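Local coordinates for protein kirola (Actinidia deliciosa, PDB 4IGV) that is a kiwifruit allergen of the ripening-related, PR-10-like protein family and probably binds small hydrophobic ligands in a Bet v 1-type cavity, at residues Thr80-Phe85 and Ile102-Thr107; Lys70-Ala75 and Thr84-Glu89. All blocks are in the same frame, centred on the assembly; numbering follows the deposited sequence.

Contact 2 is the first to open along the chain: strand 65-77 supplies 70-75, the chain turns back, and 84-89 closes the loop on the next strand, 82-88. Contact 1 begins inside that loop, at 80-85, and closes only when strand 96-107 returns with 102-107, so the two loops overlap without either nesting in the other. T84 and F85 belong to both contacts. Strand 82-88 is therefore the middle of a three-strand antiparallel meander, with contact 1 along its early part and contact 2 along its later part. The two contact centres lie about 14 Å apart, and in the V83 conformer described CG2 packs 3.8 Å from V73 CG1 between them.

Contact 1 of 2, residues Thr80-Phe85 and Ile102-Thr107; sequences TKSVTF and IVQVDT
The side-chain amide nitrogen of Q104 is gripped at once by two acceptors: NE2 donates to T80 O over 2.9 Å, with an N-H...O angle of 170°, and to D106 OD1 over 2.8 Å. Both acceptors lie close to the amide plane of Q104, so the pair fixes the rotation of that flat group. T80 O is met in its own carbonyl plane, whereas the D106 carboxylate is approached from above its plane. A bend at chi2 (-94°) turns the amide across to T80, while CG passes alongside S82 CB. On the same side of the sheet, S82 OG lies 3.4 Å from I102 CG2, and I102 CG1 runs beside the T84 hydroxyl.

The backbones form an antiparallel ladder, their axes 171° apart: V83 and V103 make the hydrogen-bonded pair, each N bonded to the other's O, flanked by the non-hydrogen-bonded pairs S82-Q104 and T84-I102. V105 N adds a bond to K81 O. These are neighbouring strands of the long antiparallel sheet of the Bet v 1 fold. K81 and S82 both face D77 on strand 65-77, a G1 beta bulge where strand 82-88 starts.

On the opposite face V83, V103 and F85 make an apolar patch. In the conformers described, V83 and V103 each being modelled in two, V83 CG1 comes 4.1 Å from V103 CB, and V103 CG2 lies at the edge of the F85 ring, near its plane, 4.0 Å from CE2. F24 of helix 17-25 packs on V103, and F20 and Y21 on V105, placing this face against that helix. Beyond the ladder the K81 side chain runs out toward T107. A water there donates to V105 O over 2.7 Å and accepts from T107 N, with only a weak bond from K81 NZ.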
loop_
_atom_site.group_PDB
_atom_site.type_symbol
_atom_site.label_atom_id
_atom_site.label_comp_id
_atom_site.label_asym_id
_atom_site.label_seq_id
_atom_site.Cartn_x
_atom_site.Cartn_y
_atom_site.Cartn_z
ATOM N N THR A 80 5.182 4.723 -15.334
ATOM C CA THR A 80 6.087 4.597 -14.243
ATOM C C THR A 80 5.677 3.515 -13.238
ATOM O O THR A 80 6.298 3.330 -12.183
ATOM C CB THR A 80 6.149 5.922 -13.473
ATOM O OG1 THR A 80 4.886 6.255 -12.905
ATOM C CG2 THR A 80 6.662 7.075 -14.374
ATOM N N LYS A 81 4.619 2.756 -13.552
ATOM C CA LYS A 81 4.107 1.711 -12.704
ATOM C C LYS A 81 3.818 2.228 -11.281
ATOM O O LYS A 81 4.338 1.700 -10.293
ATOM C CB LYS A 81 5.004 0.479 -12.723
ATOM C CG LYS A 81 5.231 -0.115 -14.063
ATOM C CD LYS A 81 6.097 -1.369 -13.932
ATOM C CE LYS A 81 6.456 -1.977 -15.301
ATOM N NZ LYS A 81 7.176 -1.030 -16.199
ATOM N N SER A 82 3.036 3.295 -11.210
ATOM C CA SER A 82 2.678 3.907 -9.950
ATOM C C SER A 82 1.185 3.890 -9.707
ATOM O O SER A 82 0.388 4.036 -10.649
ATOM C CB SER A 82 3.203 5.351 -9.936
ATOM O OG SER A 82 2.991 5.964 -8.687
ATOM N N VAL A 83 0.821 3.734 -8.447
ATOM C CA VAL A 83 -0.582 3.823 -8.021
ATOM C C VAL A 83 -0.600 4.541 -6.688
ATOM O O VAL A 83 0.266 4.317 -5.829
ATOM C CB VAL A 83 -1.286 2.471 -8.044
ATOM C CG1 VAL A 83 -0.539 1.447 -7.207
ATOM C CG2 VAL A 83 -2.796 2.626 -7.594
ATOM N N THR A 84 -1.520 5.496 -6.560
ATOM C CA THR A 84 -1.671 6.315 -5.376
ATOM C C THR A 84 -3.022 6.048 -4.707
ATOM O O THR A 84 -4.077 6.179 -5.331
ATOM C CB THR A 84 -1.581 7.807 -5.690
ATOM O OG1 THR A 84 -0.320 8.078 -6.324
ATOM C CG2 THR A 84 -1.728 8.670 -4.448
ATOM N N PHE A 85 -2.947 5.668 -3.434
ATOM C CA PHE A 85 -4.107 5.374 -2.590
ATOM C C PHE A 85 -4.288 6.482 -1.561
ATOM O O PHE A 85 -3.336 6.897 -0.890
ATOM C CB PHE A 85 -3.863 4.098 -1.837
ATOM C CG PHE A 85 -3.674 2.882 -2.704
ATOM C CD1 PHE A 85 -4.754 2.144 -3.151
ATOM C CD2 PHE A 85 -2.418 2.487 -3.063
ATOM C CE1 PHE A 85 -4.550 1.000 -3.987
ATOM C CE2 PHE A 85 -2.197 1.352 -3.882
ATOM C CZ PHE A 85 -3.269 0.623 -4.342
ATOM N N ILE A 102 1.748 5.963 -1.937
ATOM C CA ILE A 102 2.139 5.767 -3.341
ATOM C C ILE A 102 3.010 4.553 -3.432
ATOM O O ILE A 102 3.997 4.420 -2.677
ATOM C CB ILE A 102 2.905 6.977 -3.894
ATOM C CG1 ILE A 102 2.193 8.282 -3.631
ATOM C CG2 ILE A 102 3.144 6.789 -5.385
ATOM C CD1 ILE A 102 3.097 9.508 -3.967
ATOM N N VAL A 103 2.648 3.638 -4.313
ATOM C CA VAL A 103 3.456 2.441 -4.613
ATOM C C VAL A 103 3.963 2.626 -6.042
ATOM O O VAL A 103 3.199 2.857 -6.948
ATOM C CB VAL A 103 2.634 1.122 -4.564
ATOM C CG1 VAL A 103 3.613 -0.074 -4.609
ATOM C CG2 VAL A 103 1.748 1.043 -3.345
ATOM N N GLN A 104 5.269 2.553 -6.232
ATOM C CA GLN A 104 5.848 2.727 -7.556
ATOM C C GLN A 104 6.901 1.665 -7.817
ATOM O O GLN A 104 7.800 1.478 -6.999
ATOM C CB GLN A 104 6.480 4.139 -7.657
ATOM C CG GLN A 104 6.900 4.475 -9.029
ATOM C CD GLN A 104 8.337 4.151 -9.317
ATOM O OE1 GLN A 104 9.225 4.388 -8.470
ATOM N NE2 GLN A 104 8.603 3.625 -10.516
ATOM N N VAL A 105 6.789 0.986 -8.931
ATOM C CA VAL A 105 7.608 -0.189 -9.255
ATOM C C VAL A 105 8.551 0.150 -10.402
ATOM O O VAL A 105 8.125 0.611 -11.450
ATOM C CB VAL A 105 6.719 -1.404 -9.643
ATOM C CG1 VAL A 105 7.643 -2.655 -9.838
ATOM C CG2 VAL A 105 5.663 -1.640 -8.551
ATOM N N ASP A 106 9.846 -0.056 -10.192
ATOM C CA ASP A 106 10.824 0.100 -11.231
ATOM C C ASP A 106 11.132 -1.237 -11.828
ATOM O O ASP A 106 11.591 -2.139 -11.113
ATOM C CB ASP A 106 12.103 0.637 -10.654
ATOM C CG ASP A 106 12.024 2.061 -10.303
ATOM O OD1 ASP A 106 11.254 2.826 -10.946
ATOM O OD2 ASP A 106 12.798 2.456 -9.386
ATOM N N THR A 107 10.872 -1.375 -13.119
ATOM C CA THR A 107 11.247 -2.545 -13.863
ATOM C C THR A 107 12.042 -2.014 -15.022
ATOM O O THR A 107 11.482 -1.806 -16.087
ATOM C CB THR A 107 9.997 -3.264 -14.395
ATOM O OG1 THR A 107 9.315 -2.428 -15.357
ATOM C CG2 THR A 107 9.058 -3.579 -13.282
HETATM O O HOH W 1 8.820 0.846 -14.052
#

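Contact 2 of 2, residues Lys70-Ala75 and Thr84-Glu89; sequences KDIVEA and TFKIVE
K70 O takes two backbone donors from consecutive residues, V88 N at 2.8 Å and E89 N at 3.3 Å, the former nearly in line with the carbonyl and the latter on a lone pair. V88 and E89 both face K70, which defines a classic beta bulge. A second lies at the other end, where E74 and A75 both face T84: E74 N donates to T84 O, and A75 O accepts from T84 N. Between them I72 and K86 form a regular hydrogen-bonded pair in this hairpin of the curved Bet v 1 sheet, the strands 145° apart.

K70 and E89 extend side by side; a bend at chi3 (67°) turns the lysine end toward the carboxylate for a salt bridge, NZ to OE1 at 3.5 Å. On that face, in one of two modelled conformers, I72 CG2 packs on K86 CB at 3.6 Å, and E74 OE1 lies over the same methylene. The other face carries D71, V73, F85 and I87. V73 CG2 approaches the F85 ring obliquely, 4.0 Å from CE1. D71 OD2, hydrogen-bonded to an unidentified molecule probably from the crystallisation liquor, sits 3.6 Å from F85 CB, with carboxylate and ring planes 57° apart.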
loop_
_atom_site.group_PDB
_atom_site.type_symbol
_atom_site.label_atom_id
_atom_site.label_comp_id
_atom_site.label_asym_id
_atom_site.label_seq_id
_atom_site.Cartn_x
_atom_site.Cartn_y
_atom_site.Cartn_z
ATOM N N LYS A 70 -10.716 2.488 4.365
ATOM C CA LYS A 70 -11.335 2.624 3.065
ATOM C C LYS A 70 -10.505 3.633 2.307
ATOM O O LYS A 70 -10.242 4.752 2.780
ATOM C CB LYS A 70 -12.778 3.137 3.192
ATOM C CG LYS A 70 -13.511 3.189 1.933
ATOM C CD LYS A 70 -14.972 3.626 2.089
ATOM C CE LYS A 70 -15.092 5.020 2.528
ATOM N NZ LYS A 70 -16.544 5.415 2.459
ATOM N N ASP A 71 -10.100 3.252 1.105
ATOM C CA ASP A 71 -9.217 4.062 0.271
ATOM C C ASP A 71 -9.824 4.333 -1.081
ATOM O O ASP A 71 -10.618 3.508 -1.579
ATOM C CB ASP A 71 -7.897 3.361 -0.059
ATOM C CG ASP A 71 -7.011 3.080 1.112
ATOM O OD1 ASP A 71 -7.411 3.216 2.280
ATOM O OD2 ASP A 71 -5.845 2.643 0.830
ATOM N N ILE A 72 -9.461 5.482 -1.669
ATOM C CA ILE A 72 -9.716 5.777 -3.073
ATOM C C ILE A 72 -8.409 5.686 -3.842
ATOM O O ILE A 72 -7.351 6.061 -3.349
ATOM C CB ILE A 72 -10.437 7.169 -3.304
ATOM C CG1 ILE A 72 -10.728 7.424 -4.788
ATOM C CG2 ILE A 72 -9.651 8.329 -2.721
ATOM C CD1 ILE A 72 -11.797 8.514 -5.023
ATOM N N VAL A 73 -8.476 5.154 -5.055
ATOM C CA VAL A 73 -7.312 5.187 -5.945
ATOM C C VAL A 73 -7.322 6.575 -6.579
ATOM O O VAL A 73 -8.172 6.892 -7.426
ATOM C CB VAL A 73 -7.361 4.115 -6.979
ATOM C CG1 VAL A 73 -6.159 4.306 -7.958
ATOM C CG2 VAL A 73 -7.273 2.715 -6.333
ATOM N N GLU A 74 -6.436 7.451 -6.133
ATOM C CA GLU A 74 -6.394 8.852 -6.547
ATOM C C GLU A 74 -5.665 9.018 -7.867
ATOM O O GLU A 74 -5.905 10.020 -8.539
ATOM C CB GLU A 74 -5.678 9.645 -5.426
ATOM C CG GLU A 74 -5.061 10.945 -5.601
ATOM C CD GLU A 74 -4.675 11.525 -4.204
ATOM O OE1 GLU A 74 -5.529 11.538 -3.289
ATOM O OE2 GLU A 74 -3.590 12.062 -4.097
ATOM N N ALA A 75 -4.697 8.173 -8.161
ATOM C CA ALA A 75 -3.857 8.323 -9.341
ATOM C C ALA A 75 -3.281 7.021 -9.769
ATOM O O ALA A 75 -2.980 6.157 -8.935
ATOM C CB ALA A 75 -2.722 9.342 -9.039
ATOM N N THR A 84 -1.520 5.496 -6.560
ATOM C CA THR A 84 -1.671 6.315 -5.376
ATOM C C THR A 84 -3.022 6.048 -4.707
ATOM O O THR A 84 -4.077 6.179 -5.331
ATOM C CB THR A 84 -1.581 7.807 -5.690
ATOM O OG1 THR A 84 -0.320 8.078 -6.324
ATOM C CG2 THR A 84 -1.728 8.670 -4.448
ATOM N N PHE A 85 -2.947 5.668 -3.434
ATOM C CA PHE A 85 -4.107 5.374 -2.590
ATOM C C PHE A 85 -4.288 6.482 -1.561
ATOM O O PHE A 85 -3.336 6.897 -0.890
ATOM C CB PHE A 85 -3.863 4.098 -1.837
ATOM C CG PHE A 85 -3.674 2.882 -2.704
ATOM C CD1 PHE A 85 -4.754 2.144 -3.151
ATOM C CD2 PHE A 85 -2.418 2.487 -3.063
ATOM C CE1 PHE A 85 -4.550 1.000 -3.987
ATOM C CE2 PHE A 85 -2.197 1.352 -3.882
ATOM C CZ PHE A 85 -3.269 0.623 -4.342
ATOM N N LYS A 86 -5.484 7.061 -1.503
ATOM C CA LYS A 86 -5.842 8.045 -0.481
ATOM C C LYS A 86 -6.702 7.350 0.578
ATOM O O LYS A 86 -7.745 6.834 0.236
ATOM C CB LYS A 86 -6.599 9.242 -1.074
ATOM C CG LYS A 86 -7.144 10.188 -0.024
ATOM C CD LYS A 86 -7.900 11.335 -0.700
ATOM C CE LYS A 86 -8.616 12.162 0.291
ATOM N NZ LYS A 86 -9.392 13.149 -0.513
ATOM N N ILE A 87 -6.303 7.390 1.833
ATOM C CA ILE A 87 -7.095 6.817 2.912
ATOM C C ILE A 87 -8.174 7.791 3.295
ATOM O O ILE A 87 -7.883 8.956 3.584
ATOM C CB ILE A 87 -6.231 6.426 4.151
ATOM C CG1 ILE A 87 -5.064 5.525 3.731
ATOM C CG2 ILE A 87 -7.166 5.794 5.250
ATOM C CD1 ILE A 87 -4.044 5.208 4.837
ATOM N N VAL A 88 -9.427 7.363 3.257
ATOM C CA VAL A 88 -10.545 8.289 3.518
ATOM C C VAL A 88 -11.267 7.973 4.784
ATOM O O VAL A 88 -11.828 8.888 5.420
ATOM C CB VAL A 88 -11.501 8.408 2.348
ATOM C CG1 VAL A 88 -10.714 8.999 1.117
ATOM C CG2 VAL A 88 -12.212 7.157 1.990
ATOM N N GLU A 89 -11.254 6.721 5.205
ATOM C CA GLU A 89 -11.817 6.321 6.490
ATOM C C GLU A 89 -10.999 5.215 7.101
ATOM O O GLU A 89 -10.341 4.470 6.381
ATOM C CB GLU A 89 -13.255 5.790 6.328
ATOM C CG GLU A 89 -14.252 6.726 5.764
ATOM C CD GLU A 89 -15.684 6.154 5.747
ATOM O OE1 GLU A 89 -15.860 4.909 5.850
ATOM O OE2 GLU A 89 -16.639 6.959 5.635
#